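Local coordinates for alpha-rhamnosidase (Dictyoglomus thermophilum, PDB 6I60), which probably hydrolyses terminal non-reducing alpha-L-rhamnose residues from alpha-L-rhamnosides, as a bacterial alpha-L-rhamnosidase, at residues F53-N63 with W115-Q125. Numbering follows the deposited sequence.
Sequences FSWKLRHLEKN and WKVRWWDSKDQ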
ATOM      1  N   PHE A  53     -13.561   6.320  13.903  1.00 52.14           N
ATOM      2  CA  PHE A  53     -12.787   7.019  14.921  1.00 55.61           C
ATOM      3  C   PHE A  53     -11.895   6.028  15.659  1.00 54.75           C
ATOM      4  O   PHE A  53     -12.286   4.879  15.889  1.00 47.97           O
ATOM      5  CB  PHE A  53     -13.702   7.738  15.918  1.00 61.70           C
ATOM      6  CG  PHE A  53     -14.457   8.896  15.326  1.00 60.58           C
ATOM      7  CD1 PHE A  53     -13.891  10.160  15.284  1.00 58.47           C
ATOM      8  CD2 PHE A  53     -15.730   8.720  14.811  1.00 61.95           C
ATOM      9  CE1 PHE A  53     -14.582  11.228  14.741  1.00 57.87           C
ATOM     10  CE2 PHE A  53     -16.427   9.783  14.265  1.00 62.88           C
ATOM     11  CZ  PHE A  53     -15.851  11.038  14.230  1.00 65.09           C
ATOM     12  N   SER A  54     -10.699   6.480  16.031  1.00 53.19           N
ATOM     13  CA  SER A  54      -9.741   5.621  16.710  1.00 51.69           C
ATOM     14  C   SER A  54      -8.868   6.467  17.624  1.00 49.81           C
ATOM     15  O   SER A  54      -8.770   7.687  17.468  1.00 43.85           O
ATOM     16  CB  SER A  54      -8.877   4.842  15.710  1.00 49.83           C
ATOM     17  OG  SER A  54      -8.570   5.636  14.576  1.00 48.23           O
ATOM     18  N   TRP A  55      -8.231   5.798  18.585  1.00 49.72           N
ATOM     19  CA  TRP A  55      -7.367   6.466  19.548  1.00 49.06           C
ATOM     20  C   TRP A  55      -6.464   5.435  20.207  1.00 47.71           C
ATOM     21  O   TRP A  55      -6.766   4.239  20.225  1.00 50.86           O
ATOM     22  CB  TRP A  55      -8.180   7.213  20.610  1.00 52.18           C
ATOM     23  CG  TRP A  55      -9.172   6.338  21.308  1.00 51.96           C
ATOM     24  CD1 TRP A  55      -8.929   5.491  22.351  1.00 51.11           C
ATOM     25  CD2 TRP A  55     -10.567   6.216  21.008  1.00 49.68           C
ATOM     26  NE1 TRP A  55     -10.088   4.851  22.720  1.00 51.38           N
ATOM     27  CE2 TRP A  55     -11.108   5.278  21.912  1.00 49.66           C
ATOM     28  CE3 TRP A  55     -11.412   6.809  20.066  1.00 44.49           C
ATOM     29  CZ2 TRP A  55     -12.453   4.922  21.900  1.00 49.21           C
ATOM     30  CZ3 TRP A  55     -12.744   6.454  20.055  1.00 47.52           C
ATOM     31  CH2 TRP A  55     -13.253   5.521  20.967  1.00 52.29           C
ATOM     32  N   LYS A  56      -5.354   5.921  20.757  1.00 49.30           N
ATOM     33  CA  LYS A  56      -4.400   5.107  21.494  1.00 47.85           C
ATOM     34  C   LYS A  56      -4.430   5.476  22.972  1.00 47.28           C
ATOM     35  O   LYS A  56      -4.897   6.552  23.356  1.00 48.53           O
ATOM     36  CB  LYS A  56      -2.983   5.282  20.933  1.00 46.70           C
ATOM     37  CG  LYS A  56      -2.847   4.891  19.473  1.00 43.78           C
ATOM     38  CD  LYS A  56      -1.522   5.358  18.891  1.00 52.79           C
ATOM     39  CE  LYS A  56      -1.358   4.900  17.448  1.00 51.78           C
ATOM     40  NZ  LYS A  56      -1.395   3.415  17.327  1.00 53.57           N
ATOM     41  N   LEU A  57      -3.917   4.572  23.805  1.00 47.42           N
ATOM     42  CA  LEU A  57      -4.015   4.716  25.249  1.00 49.55           C
ATOM     43  C   LEU A  57      -2.646   4.590  25.899  1.00 47.91           C
ATOM     44  O   LEU A  57      -1.741   3.942  25.369  1.00 56.96           O
ATOM     45  CB  LEU A  57      -4.966   3.673  25.848  1.00 51.88           C
ATOM     46  CG  LEU A  57      -6.382   3.687  25.275  1.00 49.87           C
ATOM     47  CD1 LEU A  57      -7.169   2.485  25.765  1.00 47.35           C
ATOM     48  CD2 LEU A  57      -7.082   4.984  25.640  1.00 49.20           C
ATOM     49  N   ARG A  58      -2.515   5.217  27.068  1.00 46.24           N
ATOM     50  CA  ARG A  58      -1.286   5.189  27.851  1.00 53.16           C
ATOM     51  C   ARG A  58      -1.657   5.310  29.321  1.00 59.25           C
ATOM     52  O   ARG A  58      -2.480   6.154  29.685  1.00 63.26           O
ATOM     53  CB  ARG A  58      -0.338   6.322  27.438  1.00 48.74           C
ATOM     54  CG  ARG A  58       0.796   6.579  28.419  1.00 63.88           C
ATOM     55  CD  ARG A  58       2.148   6.552  27.720  1.00 73.90           C
ATOM     56  NE  ARG A  58       3.173   7.274  28.472  1.00 74.98           N
ATOM     57  CZ  ARG A  58       4.347   7.643  27.969  1.00 80.94           C
ATOM     58  NH1 ARG A  58       4.652   7.360  26.710  1.00 79.57           N
ATOM     59  NH2 ARG A  58       5.218   8.297  28.727  1.00 73.70           N
ATOM     60  N   HIS A  59      -1.055   4.472  30.159  1.00 56.34           N
ATOM     61  CA  HIS A  59      -1.356   4.457  31.581  1.00 51.22           C
ATOM     62  C   HIS A  59      -0.062   4.399  32.380  1.00 57.18           C
ATOM     63  O   HIS A  59       0.982   3.970  31.884  1.00 58.28           O
ATOM     64  CB  HIS A  59      -2.256   3.270  31.950  1.00 57.30           C
ATOM     65  CG  HIS A  59      -3.070   3.490  33.186  1.00 64.20           C
ATOM     66  ND1 HIS A  59      -2.601   3.195  34.448  1.00 61.08           N
ATOM     67  CD2 HIS A  59      -4.324   3.973  33.354  1.00 62.56           C
ATOM     68  CE1 HIS A  59      -3.530   3.488  35.341  1.00 64.20           C
ATOM     69  NE2 HIS A  59      -4.586   3.962  34.703  1.00 66.56           N
ATOM     70  N   LEU A  60      -0.149   4.840  33.638  1.00 61.70           N
ATOM     71  CA  LEU A  60       1.011   4.783  34.522  1.00 55.58           C
ATOM     72  C   LEU A  60       1.298   3.355  34.966  1.00 55.98           C
ATOM     73  O   LEU A  60       2.463   2.961  35.095  1.00 52.81           O
ATOM     74  CB  LEU A  60       0.792   5.679  35.740  1.00 50.90           C
ATOM     75  CG  LEU A  60       0.738   7.187  35.505  1.00 61.53           C
ATOM     76  CD1 LEU A  60       0.216   7.897  36.747  1.00 59.42           C
ATOM     77  CD2 LEU A  60       2.109   7.715  35.110  1.00 65.50           C
ATOM     78  N   GLU A  61       0.253   2.567  35.207  1.00 57.14           N
ATOM     79  CA  GLU A  61       0.400   1.223  35.737  1.00 60.24           C
ATOM     80  C   GLU A  61       0.478   0.194  34.614  1.00 58.93           C
ATOM     81  O   GLU A  61       0.165   0.467  33.454  1.00 59.27           O
ATOM     82  CB  GLU A  61      -0.760   0.886  36.673  1.00 65.66           C
ATOM     83  CG  GLU A  61      -1.194   2.029  37.572  1.00 68.22           C
ATOM     84  CD  GLU A  61      -2.511   1.747  38.264  1.00 78.98           C
ATOM     85  OE1 GLU A  61      -2.998   0.600  38.166  1.00 75.67           O
ATOM     86  OE2 GLU A  61      -3.060   2.671  38.904  1.00 82.68           O
ATOM     87  N   LYS A  62       0.907  -1.010  34.981  1.00 61.61           N
ATOM     88  CA  LYS A  62       0.937  -2.144  34.073  1.00 60.70           C
ATOM     89  C   LYS A  62      -0.382  -2.910  34.144  1.00 59.56           C
ATOM     90  O   LYS A  62      -1.222  -2.674  35.015  1.00 62.76           O
ATOM     91  CB  LYS A  62       2.110  -3.066  34.408  1.00 54.27           C
ATOM     92  CG  LYS A  62       3.476  -2.482  34.096  1.00 59.92           C
ATOM     93  CD  LYS A  62       4.572  -3.525  34.273  1.00 61.86           C
ATOM     94  CE  LYS A  62       5.941  -2.961  33.925  1.00 53.92           C
ATOM     95  NZ  LYS A  62       7.035  -3.791  34.500  1.00 57.44           N
ATOM     96  N   ASN A  63      -0.556  -3.842  33.202  1.00 58.45           N
ATOM     97  CA  ASN A  63      -1.742  -4.702  33.139  1.00 62.83           C
ATOM     98  C   ASN A  63      -3.029  -3.884  33.082  1.00 59.28           C
ATOM     99  O   ASN A  63      -4.022  -4.207  33.735  1.00 57.33           O
ATOM    100  CB  ASN A  63      -1.779  -5.681  34.315  1.00 58.15           C
ATOM    101  CG  ASN A  63      -0.518  -6.504  34.423  1.00 65.97           C
ATOM    102  OD1 ASN A  63      -0.209  -7.302  33.539  1.00 73.85           O
ATOM    103  ND2 ASN A  63       0.220  -6.314  35.510  1.00 70.20           N
ATOM    104  N   TRP A 115     -14.169  16.770  18.100  1.00 61.77           N
ATOM    105  CA  TRP A 115     -14.449  15.587  18.902  1.00 55.95           C
ATOM    106  C   TRP A 115     -13.329  15.335  19.899  1.00 52.43           C
ATOM    107  O   TRP A 115     -12.148  15.479  19.570  1.00 59.46           O
ATOM    108  CB  TRP A 115     -14.670  14.349  18.020  1.00 58.41           C
ATOM    109  CG  TRP A 115     -13.443  13.822  17.327  1.00 61.39           C
ATOM    110  CD1 TRP A 115     -12.714  14.448  16.357  1.00 59.95           C
ATOM    111  CD2 TRP A 115     -12.823  12.546  17.534  1.00 56.26           C
ATOM    112  NE1 TRP A 115     -11.672  13.643  15.955  1.00 56.07           N
ATOM    113  CE2 TRP A 115     -11.718  12.471  16.663  1.00 50.71           C
ATOM    114  CE3 TRP A 115     -13.091  11.461  18.377  1.00 50.43           C
ATOM    115  CZ2 TRP A 115     -10.882  11.356  16.611  1.00 57.77           C
ATOM    116  CZ3 TRP A 115     -12.262  10.355  18.323  1.00 50.69           C
ATOM    117  CH2 TRP A 115     -11.171  10.311  17.445  1.00 56.93           C
ATOM    118  N   LYS A 116     -13.718  14.972  21.118  1.00 48.02           N
ATOM    119  CA  LYS A 116     -12.824  14.490  22.160  1.00 56.46           C
ATOM    120  C   LYS A 116     -13.296  13.113  22.609  1.00 59.53           C
ATOM    121  O   LYS A 116     -14.350  12.628  22.188  1.00 55.66           O
ATOM    122  CB  LYS A 116     -12.777  15.457  23.349  1.00 59.13           C
ATOM    123  CG  LYS A 116     -13.229  16.871  23.026  1.00 62.89           C
ATOM    124  CD  LYS A 116     -13.651  17.620  24.281  1.00 62.38           C
ATOM    125  CE  LYS A 116     -15.008  17.146  24.778  1.00 66.14           C
ATOM    126  NZ  LYS A 116     -15.443  17.886  25.996  1.00 55.72           N
ATOM    127  N   VAL A 117     -12.514  12.473  23.477  1.00 51.66           N
ATOM    128  CA  VAL A 117     -12.873  11.141  23.954  1.00 54.39           C
ATOM    129  C   VAL A 117     -12.237  10.916  25.319  1.00 54.67           C
ATOM    130  O   VAL A 117     -11.123  11.375  25.588  1.00 56.55           O
ATOM    131  CB  VAL A 117     -12.463  10.050  22.932  1.00 50.04           C
ATOM    132  CG1 VAL A 117     -10.956   9.928  22.837  1.00 49.78           C
ATOM    133  CG2 VAL A 117     -13.088   8.711  23.292  1.00 47.76           C
ATOM    134  N   ARG A 118     -12.970  10.223  26.187  1.00 53.45           N
ATOM    135  CA  ARG A 118     -12.473   9.733  27.463  1.00 55.28           C
ATOM    136  C   ARG A 118     -12.485   8.211  27.457  1.00 55.74           C
ATOM    137  O   ARG A 118     -13.181   7.577  26.659  1.00 59.23           O
ATOM    138  CB  ARG A 118     -13.319  10.244  28.635  1.00 62.95           C
ATOM    139  CG  ARG A 118     -13.374  11.752  28.773  1.00 70.97           C
ATOM    140  CD  ARG A 118     -14.130  12.165  30.031  1.00 74.68           C
ATOM    141  NE  ARG A 118     -15.429  11.503  30.147  1.00 69.65           N
ATOM    142  CZ  ARG A 118     -16.509  12.064  30.683  1.00 64.12           C
ATOM    143  NH1 ARG A 118     -16.450  13.300  31.158  1.00 62.11           N
ATOM    144  NH2 ARG A 118     -17.645  11.386  30.751  1.00 63.45           N
ATOM    145  N   TRP A 119     -11.713   7.626  28.368  1.00 56.59           N
ATOM    146  CA  TRP A 119     -11.651   6.178  28.489  1.00 54.93           C
ATOM    147  C   TRP A 119     -11.586   5.797  29.959  1.00 51.82           C
ATOM    148  O   TRP A 119     -11.058   6.538  30.790  1.00 53.57           O
ATOM    149  CB  TRP A 119     -10.449   5.596  27.730  1.00 52.58           C
ATOM    150  CG  TRP A 119      -9.131   5.806  28.413  1.00 58.09           C
ATOM    151  CD1 TRP A 119      -8.488   6.994  28.606  1.00 52.36           C
ATOM    152  CD2 TRP A 119      -8.289   4.796  28.986  1.00 57.00           C
ATOM    153  NE1 TRP A 119      -7.299   6.788  29.267  1.00 53.65           N
ATOM    154  CE2 TRP A 119      -7.154   5.448  29.510  1.00 56.81           C
ATOM    155  CE3 TRP A 119      -8.384   3.406  29.107  1.00 53.69           C
ATOM    156  CZ2 TRP A 119      -6.123   4.756  30.145  1.00 53.27           C
ATOM    157  CZ3 TRP A 119      -7.360   2.722  29.738  1.00 57.02           C
ATOM    158  CH2 TRP A 119      -6.244   3.398  30.249  1.00 53.40           C
ATOM    159  N   TRP A 120     -12.146   4.634  30.271  1.00 53.36           N
ATOM    160  CA  TRP A 120     -12.129   4.081  31.616  1.00 53.15           C
ATOM    161  C   TRP A 120     -11.161   2.908  31.649  1.00 55.29           C
ATOM    162  O   TRP A 120     -11.234   2.013  30.800  1.00 53.18           O
ATOM    163  CB  TRP A 120     -13.529   3.638  32.045  1.00 54.83           C
ATOM    164  CG  TRP A 120     -14.421   4.770  32.472  1.00 53.88           C
ATOM    165  CD1 TRP A 120     -14.750   5.116  33.750  1.00 51.66           C
ATOM    166  CD2 TRP A 120     -15.100   5.700  31.618  1.00 57.82           C
ATOM    167  NE1 TRP A 120     -15.589   6.204  33.746  1.00 47.64           N
ATOM    168  CE2 TRP A 120     -15.820   6.582  32.450  1.00 51.99           C
ATOM    169  CE3 TRP A 120     -15.171   5.874  30.231  1.00 56.76           C
ATOM    170  CZ2 TRP A 120     -16.600   7.621  31.942  1.00 51.93           C
ATOM    171  CZ3 TRP A 120     -15.947   6.906  29.730  1.00 57.42           C
ATOM    172  CH2 TRP A 120     -16.649   7.765  30.583  1.00 51.35           C
ATOM    173  N   ASP A 121     -10.257   2.915  32.623  1.00 54.62           N
ATOM    174  CA  ASP A 121      -9.220   1.897  32.706  1.00 55.25           C
ATOM    175  C   ASP A 121      -9.791   0.627  33.339  1.00 59.28           C
ATOM    176  O   ASP A 121     -11.006   0.458  33.471  1.00 55.97           O
ATOM    177  CB  ASP A 121      -8.016   2.438  33.469  1.00 54.90           C
ATOM    178  CG  ASP A 121      -8.329   2.737  34.918  1.00 56.05           C
ATOM    179  OD1 ASP A 121      -9.524   2.747  35.282  1.00 59.82           O
ATOM    180  OD2 ASP A 121      -7.378   2.964  35.694  1.00 56.13           O
ATOM    181  N   SER A 122      -8.903  -0.280  33.753  1.00 61.59           N
ATOM    182  CA  SER A 122      -9.336  -1.569  34.279  1.00 57.20           C
ATOM    183  C   SER A 122     -10.042  -1.450  35.626  1.00 61.09           C
ATOM    184  O   SER A 122     -10.759  -2.379  36.012  1.00 62.41           O
ATOM    185  CB  SER A 122      -8.140  -2.513  34.403  1.00 56.01           C
ATOM    186  OG  SER A 122      -7.855  -3.143  33.166  1.00 64.34           O
ATOM    187  N   LYS A 123      -9.865  -0.341  36.344  1.00 60.15           N
ATOM    188  CA  LYS A 123     -10.522  -0.136  37.630  1.00 56.19           C
ATOM    189  C   LYS A 123     -11.624   0.901  37.565  1.00 62.48           C
ATOM    190  O   LYS A 123     -11.917   1.544  38.579  1.00 58.16           O
ATOM    191  CB  LYS A 123      -9.521   0.312  38.670  1.00 63.12           C
ATOM    192  CG  LYS A 123      -8.460  -0.633  38.850  1.00 62.30           C
ATOM    193  CD  LYS A 123      -7.786  -0.278  40.109  1.00 63.80           C
ATOM    194  CE  LYS A 123      -6.370  -0.697  40.000  1.00 74.53           C
ATOM    195  NZ  LYS A 123      -6.306  -2.034  40.537  1.00 77.06           N
ATOM    196  N   ASP A 124     -12.207   1.104  36.388  1.00 64.97           N
ATOM    197  CA  ASP A 124     -13.296   2.053  36.180  1.00 57.63           C
ATOM    198  C   ASP A 124     -12.912   3.475  36.569  1.00 52.15           C
ATOM    199  O   ASP A 124     -13.786   4.299  36.849  1.00 59.05           O
ATOM    200  CB  ASP A 124     -14.558   1.620  36.936  1.00 57.86           C
ATOM    201  CG  ASP A 124     -15.827   2.125  36.281  1.00 58.89           C
ATOM    202  OD1 ASP A 124     -15.824   2.321  35.047  1.00 57.49           O
ATOM    203  OD2 ASP A 124     -16.827   2.332  37.001  1.00 65.24           O
ATOM    204  N   GLN A 125     -11.617   3.784  36.589  1.00 54.60           N
ATOM    205  CA  GLN A 125     -11.164   5.134  36.897  1.00 50.70           C
ATOM    206  C   GLN A 125     -11.300   6.004  35.654  1.00 53.42           C
ATOM    207  O   GLN A 125     -10.777   5.663  34.587  1.00 55.51           O
ATOM    208  CB  GLN A 125      -9.721   5.111  37.397  1.00 53.72           C
ATOM    209  CG  GLN A 125      -9.482   4.110  38.518  1.00 60.51           C
ATOM    210  CD  GLN A 125      -8.041   4.089  38.987  1.00 69.35           C
ATOM    211  OE1 GLN A 125      -7.766   4.082  40.187  1.00 69.93           O
ATOM    212  NE2 GLN A 125      -7.111   4.078  38.038  1.00 72.43           N
TER
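F53 and W55 meet W115 and V117 in a face-to-face packing of two beta sheets in the N-terminal immunoglobulin-like domain. L57, just past the end of its strand, continues the alternation and meets W119. Strand 53-56 belongs to the sheet with strands 35-37 and 99-101. Strand 115-120 belongs to the other sheet, next to strand 68-74. The strand axes come within 9.4 Å and cross at -52°.

F53 turns an edge to the face of W115, planes 61° apart, with F53 CD1 3.4 Å from W115 CD2. V117 CG2 makes a CH-pi contact over the face of W55, 3.8 Å from the centroid of its six-membered ring. L57 CD2 makes another over the five-membered ring of W119, 3.6 Å from the centroid, while CD1 reaches the benzene side. With CG between the backbone N and the carbonyl carbon (chi1 75°), the W119 ring presents one face to L57 CD2 and the opposite face to D121 N. W119 NE1 hydrogen-bonds to Y30 O. L35 adds to the core beside W55, W115 and V117.

Beyond the strands the contact turns polar. H59 NE2 gives a weak hydrogen bond to D121 OD2 (3.1 Å). E61 N donates to H59 ND1 from close to the imidazole plane. D121 also receives Q125 NE2 on the syn side of OD2, and Q125 N on OD1. The carboxylate thus bridges the type I turn 121-124. Two sheets closed over an aromatic and aliphatic core are characteristic of the immunoglobulin-like beta sandwich.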